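Local coordinates for protein L-hydantoinase (Arthrobacter aurescens, PDB 1GKR) that hydrolyses hydantoins as a zinc-dependent cyclic amidase of the hydantoinase/dihydropyrimidinase family, preferring aryl derivatives, with a stereoselectivity that depends on the substrate, at residues M66-K69 with N70-G73; F106-K109 with K110-G114; E134-K137 with M138-A141. All coordinates share one frame; numbering follows the deposited sequence.

Overall arrangement
All three contacts are local ones, met in the order 1, 2, 3 along the amidohydrolase domain, a TIM-barrel fold. Interaction 1 lies in the loop after strand 51-62, which carries the zinc ligands His-60 and His-62; interaction 2 lies on helix 103-116 and interaction 3 on the short helix 132-140. Interaction 2 stands between the others: its centre is about 15 Å from that of interaction 1 and about 14 Å from that of interaction 3, and it touches both, whereas interactions 1 and 3 are about 12 Å apart at their nearest atoms. Interactions 1 and 2 both have side chains about 12 Å from a zinc ion, while helix 132-140 lies away from the metal site.

Interaction 1 of 3, residues M66-K69 with N70-G73; sequences MDLK and NRYG
Leu-68 O takes two backbone hydrogen bonds from the chain ahead, from Arg-71 N at 2.9 Å, well above the carbonyl plane, and from Tyr-72 N at 3.2 Å, almost in line with the C=O bond. A water bridges the same turn, donating to Asp-67 O and accepting from Asn-70 N. Leu-68 also carries the side-chain contact. With its CG beside the backbone N (chi1 -53°), it runs alongside Tyr-72, both chains pointing the same way; Leu-68 CB sits at the ring edge, 3.5 Å from Tyr-72 CD2, and Leu-68 CD1 lies 3.6 Å from Tyr-72 CE2. This irregular loop joins strand 51-62 to helix 75-85 and probably corresponds to one of the stereochemistry gate loops of hydantoinases; the side chain of Tyr-72 is about 7 Å from that of the zinc ligand His-62. The other branch, Leu-68 CD2, meets the guanidinium edge 3.7 Å from Arg-71 NH1. Exchanging Leu-68 for an alanine would probably open a gap beside Tyr-72 CE2 and take away the apolar neighbour of the guanidinium. Arg-71 CG lies over one face of the tyrosine ring, toward its rim, and Arg-71 O is hydrogen-bonded to His-409.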
loop_
_atom_site.group_PDB
_atom_site.type_symbol
_atom_site.label_atom_id
_atom_site.label_comp_id
_atom_site.label_asym_id
_atom_site.label_seq_id
_atom_site.Cartn_x
_atom_site.Cartn_y
_atom_site.Cartn_z
ATOM N N MET A 66 -13.905 39.771 -21.374
ATOM C CA MET A 66 -13.044 40.174 -22.482
ATOM C C MET A 66 -13.788 40.167 -23.817
ATOM O O MET A 66 -14.981 40.475 -23.856
ATOM C CB MET A 66 -11.808 39.281 -22.532
ATOM C CG MET A 66 -11.055 39.261 -21.210
ATOM S SD MET A 66 -10.704 40.929 -20.555
ATOM C CE MET A 66 -9.050 41.202 -21.242
ATOM N N ASP A 67 -13.111 39.816 -24.904
ATOM C CA ASP A 67 -13.757 39.827 -26.219
ATOM C C ASP A 67 -14.999 38.954 -26.342
ATOM O O ASP A 67 -15.766 39.078 -27.296
ATOM C CB ASP A 67 -12.760 39.443 -27.323
ATOM C CG ASP A 67 -11.675 40.490 -27.527
ATOM O OD1 ASP A 67 -11.732 41.561 -26.870
ATOM O OD2 ASP A 67 -10.763 40.238 -28.346
ATOM N N LEU A 68 -15.210 38.080 -25.374
ATOM C CA LEU A 68 -16.364 37.199 -25.415
ATOM C C LEU A 68 -17.389 37.567 -24.357
ATOM O O LEU A 68 -18.290 36.781 -24.063
ATOM C CB LEU A 68 -15.906 35.756 -25.186
ATOM C CG LEU A 68 -14.781 35.246 -26.088
ATOM C CD1 LEU A 68 -14.391 33.841 -25.651
ATOM C CD2 LEU A 68 -15.235 35.268 -27.552
ATOM N N LYS A 69 -17.272 38.759 -23.795
ATOM C CA LYS A 69 -18.184 39.136 -22.737
ATOM C C LYS A 69 -19.674 39.045 -23.062
ATOM O O LYS A 69 -20.469 38.722 -22.188
ATOM C CB LYS A 69 -17.832 40.522 -22.195
ATOM C CG LYS A 69 -18.238 41.685 -23.056
ATOM C CD LYS A 69 -17.573 42.973 -22.557
ATOM C CE LYS A 69 -16.092 42.992 -22.916
ATOM N NZ LYS A 69 -15.385 44.191 -22.383
ATOM N N ASN A 70 -20.078 39.291 -24.300
ATOM C CA ASN A 70 -21.503 39.211 -24.591
ATOM C C ASN A 70 -22.003 37.801 -24.828
ATOM O O ASN A 70 -23.189 37.591 -25.060
ATOM C CB ASN A 70 -21.854 40.088 -25.786
ATOM C CG ASN A 70 -21.716 41.553 -25.472
ATOM O OD1 ASN A 70 -22.331 42.055 -24.520
ATOM N ND2 ASN A 70 -20.899 42.256 -26.259
ATOM N N ARG A 71 -21.110 36.829 -24.738
ATOM C CA ARG A 71 -21.499 35.456 -24.977
ATOM C C ARG A 71 -21.411 34.536 -23.748
ATOM O O ARG A 71 -22.228 33.618 -23.594
ATOM C CB ARG A 71 -20.637 34.912 -26.117
ATOM C CG ARG A 71 -21.029 33.537 -26.647
ATOM C CD ARG A 71 -20.513 33.331 -28.084
ATOM N NE ARG A 71 -20.823 34.488 -28.930
ATOM C CZ ARG A 71 -19.986 35.499 -29.165
ATOM N NH1 ARG A 71 -18.765 35.512 -28.634
ATOM N NH2 ARG A 71 -20.381 36.522 -29.912
ATOM N N TYR A 72 -20.438 34.789 -22.872
ATOM C CA TYR A 72 -20.229 33.953 -21.690
ATOM C C TYR A 72 -20.506 34.610 -20.340
ATOM O O TYR A 72 -21.269 34.075 -19.544
ATOM C CB TYR A 72 -18.804 33.417 -21.720
ATOM C CG TYR A 72 -18.534 32.595 -22.946
ATOM C CD1 TYR A 72 -18.981 31.283 -23.028
ATOM C CD2 TYR A 72 -17.891 33.143 -24.052
ATOM C CE1 TYR A 72 -18.798 30.529 -24.184
ATOM C CE2 TYR A 72 -17.702 32.399 -25.215
ATOM C CZ TYR A 72 -18.160 31.089 -25.273
ATOM O OH TYR A 72 -17.983 30.325 -26.409
ATOM N N GLY A 73 -19.879 35.754 -20.077
ATOM C CA GLY A 73 -20.094 36.451 -18.818
ATOM C C GLY A 73 -19.460 37.832 -18.769
ATOM O O GLY A 73 -18.459 38.097 -19.449
HETATM O O HOH W 1 -18.811 39.463 -27.006
#

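Interaction 2 of 3, residues F106-K109 with K110-G114; sequences FLEK and KKQAG
Glu-108 and Gln-112, one helical turn apart, meet on the flank of the helix, where Glu-108 OE2 lies 3.9 Å from Gln-112 CG; the same methylene also lies against the backbone, with Gln-112 CG 3.2 Å from Glu-108 O. Their chains leave the backbone differently: Glu-108 has CG anti to the backbone N (chi1 -170°) and bends at chi2, whereas Gln-112 has CG beside its backbone N (chi1 -65°). They cross at a slant, with the carboxylate and amide planes 67° apart. The side chains meet as a carboxylate oxygen and a methylene, not as two polar ends. The amide looks onward instead, its OE1 accepting a weak hydrogen bond from Arg-116. The other carboxylate oxygen, Glu-108 OE1, is 4.3 Å from Lys-111 NZ; this is beyond a salt bridge, though the opposite charges probably still attract. Lys-111 reaches there on an extended chain. Beneath the side chains runs regular alpha-helical bonding, the amides of Lys-110 to Ala-113 each bonded to the carbonyl four residues back, as in Ala-113 N to Lys-109 O at 2.8 Å. Helix 103-116 is the crossover of a beta-alpha-beta unit of the TIM barrel, between parallel strands 87-92 and 120-123. Phe-106, Lys-109 and Lys-110 rest on Leu-123 of the second strand and Ala-113 on Phe-121, while Leu-107 and Lys-111 lie exposed. Lys-110, a straight chain, carries its ammonium away from the preceding turn and into packing contact with Ala-141 O. Lys-109 is buried and kinked at chi3 and chi4; it packs on Thr-96 and Thr-100, and its NZ forms a long, weak ion pair with Glu-92.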
loop_
_atom_site.group_PDB
_atom_site.type_symbol
_atom_site.label_atom_id
_atom_site.label_comp_id
_atom_site.label_asym_id
_atom_site.label_seq_id
_atom_site.Cartn_x
_atom_site.Cartn_y
_atom_site.Cartn_z
ATOM N N PHE A 106 -2.505 39.630 -19.586
ATOM C CA PHE A 106 -2.691 39.619 -18.143
ATOM C C PHE A 106 -2.911 41.032 -17.624
ATOM O O PHE A 106 -3.880 41.287 -16.901
ATOM C CB PHE A 106 -1.465 39.002 -17.466
ATOM C CG PHE A 106 -1.597 38.861 -15.973
ATOM C CD1 PHE A 106 -2.227 37.748 -15.415
ATOM C CD2 PHE A 106 -1.118 39.851 -15.124
ATOM C CE1 PHE A 106 -2.382 37.623 -14.029
ATOM C CE2 PHE A 106 -1.268 39.739 -13.737
ATOM C CZ PHE A 106 -1.902 38.624 -13.193
ATOM N N LEU A 107 -2.007 41.943 -17.979
ATOM C CA LEU A 107 -2.121 43.335 -17.543
ATOM C C LEU A 107 -3.434 43.968 -17.991
ATOM O O LEU A 107 -4.021 44.785 -17.273
ATOM C CB LEU A 107 -0.967 44.177 -18.088
ATOM C CG LEU A 107 0.295 44.386 -17.254
ATOM C CD1 LEU A 107 0.110 43.877 -15.845
ATOM C CD2 LEU A 107 1.428 43.674 -17.923
ATOM N N GLU A 108 -3.889 43.590 -19.180
ATOM C CA GLU A 108 -5.124 44.136 -19.705
ATOM C C GLU A 108 -6.324 43.612 -18.927
ATOM O O GLU A 108 -7.219 44.385 -18.580
ATOM C CB GLU A 108 -5.268 43.800 -21.196
ATOM C CG GLU A 108 -6.405 44.534 -21.911
ATOM C CD GLU A 108 -6.367 46.055 -21.707
ATOM O OE1 GLU A 108 -5.252 46.635 -21.693
ATOM O OE2 GLU A 108 -7.454 46.671 -21.572
ATOM N N LYS A 109 -6.336 42.308 -18.639
ATOM C CA LYS A 109 -7.445 41.714 -17.896
ATOM C C LYS A 109 -7.514 42.309 -16.491
ATOM O O LYS A 109 -8.593 42.547 -15.963
ATOM C CB LYS A 109 -7.303 40.189 -17.815
ATOM C CG LYS A 109 -8.527 39.521 -17.200
ATOM C CD LYS A 109 -8.349 38.027 -16.927
ATOM C CE LYS A 109 -8.737 37.189 -18.114
ATOM N NZ LYS A 109 -9.274 35.873 -17.679
ATOM N N LYS A 110 -6.357 42.568 -15.898
ATOM C CA LYS A 110 -6.301 43.135 -14.561
ATOM C C LYS A 110 -6.914 44.529 -14.524
ATOM O O LYS A 110 -7.635 44.890 -13.585
ATOM C CB LYS A 110 -4.854 43.196 -14.107
ATOM C CG LYS A 110 -4.608 43.975 -12.839
ATOM C CD LYS A 110 -3.154 43.808 -12.479
ATOM C CE LYS A 110 -2.654 44.872 -11.535
ATOM N NZ LYS A 110 -1.179 44.689 -11.381
ATOM N N LYS A 111 -6.611 45.305 -15.557
ATOM C CA LYS A 111 -7.109 46.663 -15.682
ATOM C C LYS A 111 -8.623 46.621 -15.790
ATOM O O LYS A 111 -9.331 47.294 -15.045
ATOM C CB LYS A 111 -6.499 47.292 -16.926
ATOM C CG LYS A 111 -6.815 48.751 -17.160
ATOM C CD LYS A 111 -6.056 49.203 -18.403
ATOM C CE LYS A 111 -6.705 50.395 -19.097
ATOM N NZ LYS A 111 -6.081 50.613 -20.441
ATOM N N GLN A 112 -9.111 45.812 -16.715
ATOM C CA GLN A 112 -10.541 45.656 -16.932
ATOM C C GLN A 112 -11.267 45.158 -15.690
ATOM O O GLN A 112 -12.217 45.786 -15.216
ATOM C CB GLN A 112 -10.768 44.669 -18.067
ATOM C CG GLN A 112 -10.258 45.157 -19.393
ATOM C CD GLN A 112 -11.328 45.877 -20.153
ATOM O OE1 GLN A 112 -11.962 46.803 -19.635
ATOM N NE2 GLN A 112 -11.553 45.453 -21.394
ATOM N N ALA A 113 -10.821 44.008 -15.186
ATOM C CA ALA A 113 -11.402 43.388 -14.001
ATOM C C ALA A 113 -11.506 44.392 -12.860
ATOM O O ALA A 113 -12.514 44.443 -12.154
ATOM C CB ALA A 113 -10.552 42.211 -13.569
ATOM N N GLY A 114 -10.455 45.185 -12.684
ATOM C CA GLY A 114 -10.455 46.174 -11.624
ATOM C C GLY A 114 -11.481 47.283 -11.795
ATOM O O GLY A 114 -11.926 47.889 -10.819
#

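Interaction 3 of 3, residues E134-K137 with M138-A141; sequences EIRK and MHDA
Arg-136 and Asp-140 are brought together by a chi1 of -126° and a bend at chi2 in the arginine, and by the chi1 of Asp-140 (-69°), which sets CG beside the backbone N, where it lies near Arg-136 O. The resulting salt bridge uses a single nitrogen: Arg-136 NH1 is 3.0 Å from Asp-140 OD1, with a weak hydrogen bond to Asp-140 OD2 at 3.3 Å. The carboxylate carbon lies at the guanidinium edge, in its plane, yet the two flat groups are turned 42° apart, which fits one nitrogen shared between two oxygens better than a two-nitrogen fork. His-139 lies close by, its CD2 4.3 Å from Arg-136 NH1. These are i to i+4 and i to i+3 contacts near the end of the short helix 132-140, where a carboxylate is likely to be disfavoured by the helix dipole and the arginine would probably offset its charge. The backbone bonds are helical, among them Asp-140 N to Arg-136 O at 3.1 Å; the following one, Ala-141 N to Lys-137 O, is weak. One turn along from Glu-134, Met-138 bends at chi3 and brings Met-138 CE near Glu-134 O and to 4.0 Å from Glu-134 CB, packing also on Phe-106 and Phe-146. The Glu-134 carboxylate has two partners: OE2 receives Lys-137 NZ on its syn side, somewhat out of the carboxylate plane, at 3.0 Å in a salt bridge, and OE1 accepts from Leu-103 N, at the start of helix 103-116. Arg-136 and His-139 also touch Cys-176 of helix 163-176.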
loop_
_atom_site.group_PDB
_atom_site.type_symbol
_atom_site.label_atom_id
_atom_site.label_comp_id
_atom_site.label_asym_id
_atom_site.label_seq_id
_atom_site.Cartn_x
_atom_site.Cartn_y
_atom_site.Cartn_z
ATOM N N GLU A 134 6.513 33.274 -20.437
ATOM C CA GLU A 134 5.537 34.266 -19.991
ATOM C C GLU A 134 5.137 34.026 -18.534
ATOM O O GLU A 134 4.716 34.951 -17.831
ATOM C CB GLU A 134 4.275 34.221 -20.859
ATOM C CG GLU A 134 4.463 34.715 -22.270
ATOM C CD GLU A 134 5.007 36.131 -22.329
ATOM O OE1 GLU A 134 4.392 37.055 -21.741
ATOM O OE2 GLU A 134 6.056 36.318 -22.974
ATOM N N ILE A 135 5.262 32.779 -18.090
ATOM C CA ILE A 135 4.896 32.415 -16.729
ATOM C C ILE A 135 5.629 33.233 -15.682
ATOM O O ILE A 135 5.014 33.767 -14.763
ATOM C CB ILE A 135 5.141 30.924 -16.483
ATOM C CG1 ILE A 135 4.062 30.126 -17.220
ATOM C CG2 ILE A 135 5.134 30.624 -14.983
ATOM C CD1 ILE A 135 4.306 28.658 -17.273
ATOM N N ARG A 136 6.943 33.328 -15.820
ATOM C CA ARG A 136 7.750 34.101 -14.892
ATOM C C ARG A 136 7.251 35.546 -14.876
ATOM O O ARG A 136 7.167 36.179 -13.824
ATOM C CB ARG A 136 9.198 34.064 -15.355
ATOM C CG ARG A 136 10.174 33.595 -14.322
ATOM C CD ARG A 136 10.343 34.632 -13.250
ATOM N NE ARG A 136 11.160 34.100 -12.168
ATOM C CZ ARG A 136 11.316 34.687 -10.986
ATOM N NH1 ARG A 136 10.709 35.844 -10.723
ATOM N NH2 ARG A 136 12.068 34.101 -10.061
ATOM N N LYS A 137 6.911 36.055 -16.059
ATOM C CA LYS A 137 6.433 37.427 -16.218
ATOM C C LYS A 137 5.124 37.705 -15.489
ATOM O O LYS A 137 4.983 38.728 -14.802
ATOM C CB LYS A 137 6.229 37.757 -17.698
ATOM C CG LYS A 137 7.467 37.679 -18.586
ATOM C CD LYS A 137 7.120 38.193 -19.982
ATOM C CE LYS A 137 8.250 37.982 -20.979
ATOM N NZ LYS A 137 7.928 38.599 -22.303
ATOM N N MET A 138 4.156 36.805 -15.668
ATOM C CA MET A 138 2.859 36.969 -15.025
ATOM C C MET A 138 2.996 36.820 -13.510
ATOM O O MET A 138 2.331 37.528 -12.743
ATOM C CB MET A 138 1.846 35.968 -15.603
ATOM C CG MET A 138 1.463 36.294 -17.022
ATOM S SD MET A 138 0.179 35.270 -17.747
ATOM C CE MET A 138 1.144 33.938 -18.454
ATOM N N HIS A 139 3.870 35.908 -13.088
ATOM C CA HIS A 139 4.122 35.696 -11.669
ATOM C C HIS A 139 4.547 37.024 -11.054
ATOM O O HIS A 139 3.988 37.456 -10.034
ATOM C CB HIS A 139 5.243 34.677 -11.464
ATOM C CG HIS A 139 5.644 34.511 -10.031
ATOM N ND1 HIS A 139 4.818 33.940 -9.089
ATOM C CD2 HIS A 139 6.767 34.881 -9.371
ATOM C CE1 HIS A 139 5.414 33.966 -7.911
ATOM N NE2 HIS A 139 6.597 34.533 -8.053
ATOM N N ASP A 140 5.537 37.662 -11.687
ATOM C CA ASP A 140 6.053 38.946 -11.222
ATOM C C ASP A 140 5.022 40.066 -11.298
ATOM O O ASP A 140 5.126 41.059 -10.581
ATOM C CB ASP A 140 7.306 39.345 -12.004
ATOM C CG ASP A 140 8.509 38.454 -11.694
ATOM O OD1 ASP A 140 8.668 38.024 -10.528
ATOM O OD2 ASP A 140 9.313 38.196 -12.619
ATOM N N ALA A 141 4.019 39.912 -12.157
ATOM C CA ALA A 141 2.990 40.937 -12.267
ATOM C C ALA A 141 1.863 40.693 -11.271
ATOM O O ALA A 141 0.885 41.441 -11.251
ATOM C CB ALA A 141 2.438 40.986 -13.675
#